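PDB 4IAJ: conserved domain protein from Streptococcus pneumoniae, which is of unknown function but belongs to the DUF4649 family and folds into an antiparallel sheet packed against helices. Local coordinates for residues B[7-12]-B[47-52]. Sequence-based numbering, arbitrary orientation.
Sequences IEITYI and QKLTYK
Ile9 and Leu49 form the tight part of this antiparallel strand pair: their side chains lie side by side and point the same way, with CD1 of Leu49 3.9 Å from CG1 of Ile9. In Leu49, CG stands anti to the backbone N, and chi2 of 64° turns CD1 toward Ile9. On the same buried face, CG1 of Ile7 approaches the Tyr51 ring at its edge, near the ring plane, 4.2 Å from CD1 of Tyr51. Lys52 CG lies over one face of that ring, toward the rim.

The backbones are joined by two hydrogen-bonded pairs. Glu8 and Thr50 exchange N-H...O bonds both ways, and Thr10 N donates to Lys48 O at 2.8 Å. Thr10 O in return accepts two donors from the same face of its carbonyl plane, Gln47 N at 2.7 Å and Lys48 N at 3.2 Å. Two residues thus oppose one, a classic beta bulge at the point where the chain turns a corner.

The other face is more polar. Thr10 and Thr50 are buried there, and the looser, solvent-facing part is made by Lys48, Gln47 and the partly exposed Glu8. The bend of Lys48 at chi3 (83°) sets CE 4.1 Å from OG1 of Thr10, whose hydrogen bond is with OG1 of Thr20. Lys48 NZ stays 5.2 Å from Glu8 OE1, without contact, so any attraction between the charges is probably modest. The extended Gln47 side chain runs beside Thr10 and passes CD1 of Ile12, while its NE2 makes a hydrogen bond with Glu18 OE2.

Both strands are central in the four-stranded sheet: 7-12 is flanked by strand 18-23, and 46-51 by strand 54-56, where Thr50 OG1 is hydrogen-bonded with Asn55 OD1. Helix 26-35 packs on the apolar face, with Phe29 against Ile7 and Ile9, and Tyr26 against Ile7 and Tyr51.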
loop_
_atom_site.group_PDB
_atom_site.type_symbol
_atom_site.label_atom_id
_atom_site.label_comp_id
_atom_site.label_asym_id
_atom_site.label_seq_id
_atom_site.Cartn_x
_atom_site.Cartn_y
_atom_site.Cartn_z
ATOM N N ILE B 7 1.931 15.445 23.695
ATOM C CA ILE B 7 1.628 14.044 23.366
ATOM C C ILE B 7 2.891 13.174 23.307
ATOM O O ILE B 7 3.860 13.520 22.642
ATOM C CB ILE B 7 0.839 13.916 22.051
ATOM C CG1 ILE B 7 -0.472 14.680 22.171
ATOM C CG2 ILE B 7 0.543 12.455 21.741
ATOM C CD1 ILE B 7 -1.359 14.597 20.955
ATOM N N GLU B 8 2.870 12.067 24.050
ATOM C CA GLU B 8 3.892 11.038 23.989
ATOM C C GLU B 8 3.188 9.713 23.803
ATOM O O GLU B 8 2.194 9.443 24.464
ATOM C CB GLU B 8 4.736 11.009 25.253
ATOM C CG GLU B 8 5.509 12.301 25.469
ATOM C CD GLU B 8 6.753 12.141 26.341
ATOM O OE1 GLU B 8 7.092 10.996 26.733
ATOM O OE2 GLU B 8 7.400 13.177 26.623
ATOM N N ILE B 9 3.674 8.910 22.869
ATOM C CA ILE B 9 3.051 7.630 22.572
ATOM C C ILE B 9 4.119 6.545 22.581
ATOM O O ILE B 9 5.136 6.671 21.908
ATOM C CB ILE B 9 2.360 7.620 21.204
ATOM C CG1 ILE B 9 1.341 8.765 21.079
ATOM C CG2 ILE B 9 1.686 6.280 20.971
ATOM C CD1 ILE B 9 0.854 8.983 19.654
ATOM N N THR B 10 3.892 5.480 23.345
ATOM C CA THR B 10 4.818 4.365 23.345
ATOM C C THR B 10 4.072 3.143 22.821
ATOM O O THR B 10 2.953 2.862 23.226
ATOM C CB THR B 10 5.418 4.102 24.730
ATOM O OG1 THR B 10 6.199 5.230 25.150
ATOM C CG2 THR B 10 6.323 2.899 24.686
ATOM N N TYR B 11 4.685 2.451 21.877
ATOM C CA TYR B 11 4.065 1.286 21.261
ATOM C C TYR B 11 5.095 0.191 21.105
ATOM O O TYR B 11 6.299 0.420 21.284
ATOM C CB TYR B 11 3.419 1.661 19.928
ATOM C CG TYR B 11 4.361 2.241 18.928
ATOM C CD1 TYR B 11 5.165 1.431 18.143
ATOM C CD2 TYR B 11 4.447 3.605 18.765
ATOM C CE1 TYR B 11 6.043 1.983 17.215
ATOM C CE2 TYR B 11 5.305 4.158 17.847
ATOM C CZ TYR B 11 6.107 3.356 17.086
ATOM O OH TYR B 11 6.954 3.957 16.190
ATOM N N ILE B 12 4.611 -1.009 20.816
ATOM C CA ILE B 12 5.465 -2.191 20.679
ATOM C C ILE B 12 5.473 -2.582 19.232
ATOM O O ILE B 12 4.411 -2.843 18.678
ATOM C CB ILE B 12 4.947 -3.405 21.475
ATOM C CG1 ILE B 12 4.534 -2.996 22.896
ATOM C CG2 ILE B 12 5.999 -4.512 21.495
ATOM C CD1 ILE B 12 5.650 -2.436 23.740
ATOM N N GLN B 47 1.276 0.941 24.237
ATOM C CA GLN B 47 1.591 0.600 25.600
ATOM C C GLN B 47 1.320 1.767 26.525
ATOM O O GLN B 47 0.881 1.556 27.646
ATOM C CB GLN B 47 3.049 0.190 25.698
ATOM C CG GLN B 47 3.346 -0.635 26.930
ATOM C CD GLN B 47 4.783 -0.495 27.351
ATOM O OE1 GLN B 47 5.267 0.620 27.580
ATOM N NE2 GLN B 47 5.488 -1.620 27.438
ATOM N N LYS B 48 1.593 2.997 26.069
ATOM C CA LYS B 48 1.340 4.204 26.870
ATOM C C LYS B 48 0.964 5.405 25.993
ATOM O O LYS B 48 1.651 5.690 25.029
ATOM C CB LYS B 48 2.578 4.551 27.689
ATOM C CG LYS B 48 2.455 5.800 28.540
ATOM C CD LYS B 48 3.667 5.977 29.450
ATOM C CE LYS B 48 4.820 6.646 28.718
ATOM N NZ LYS B 48 6.022 6.796 29.580
ATOM N N LEU B 49 -0.129 6.086 26.335
ATOM C CA LEU B 49 -0.537 7.325 25.672
ATOM C C LEU B 49 -0.631 8.414 26.724
ATOM O O LEU B 49 -1.454 8.328 27.623
ATOM C CB LEU B 49 -1.873 7.153 24.965
ATOM C CG LEU B 49 -2.584 8.413 24.476
ATOM C CD1 LEU B 49 -1.772 9.121 23.391
ATOM C CD2 LEU B 49 -3.961 8.064 23.953
ATOM N N THR B 50 0.202 9.443 26.591
ATOM C CA THR B 50 0.319 10.495 27.597
ATOM C C THR B 50 -0.078 11.817 26.958
ATOM O O THR B 50 0.536 12.257 25.973
ATOM C CB THR B 50 1.752 10.581 28.166
ATOM O OG1 THR B 50 2.136 9.316 28.731
ATOM C CG2 THR B 50 1.846 11.620 29.244
ATOM N N TYR B 51 -1.110 12.435 27.520
ATOM C CA TYR B 51 -1.623 13.712 27.053
ATOM C C TYR B 51 -1.424 14.789 28.121
ATOM O O TYR B 51 -2.008 14.715 29.201
ATOM C CB TYR B 51 -3.100 13.585 26.701
ATOM C CG TYR B 51 -3.715 14.880 26.251
ATOM C CD1 TYR B 51 -3.445 15.390 24.986
ATOM C CD2 TYR B 51 -4.558 15.600 27.078
ATOM C CE1 TYR B 51 -4.008 16.582 24.561
ATOM C CE2 TYR B 51 -5.125 16.791 26.661
ATOM C CZ TYR B 51 -4.846 17.275 25.397
ATOM O OH TYR B 51 -5.399 18.449 24.960
ATOM N N LYS B 52 -0.610 15.793 27.806
ATOM C CA LYS B 52 -0.215 16.827 28.776
ATOM C C LYS B 52 0.292 16.222 30.082
ATOM O O LYS B 52 0.011 16.740 31.154
ATOM C CB LYS B 52 -1.378 17.765 29.066
ATOM C CG LYS B 52 -2.009 18.322 27.811
ATOM C CD LYS B 52 -3.095 19.335 28.130
ATOM C CE LYS B 52 -2.507 20.681 28.469
ATOM N NZ LYS B 52 -3.503 21.740 28.173
#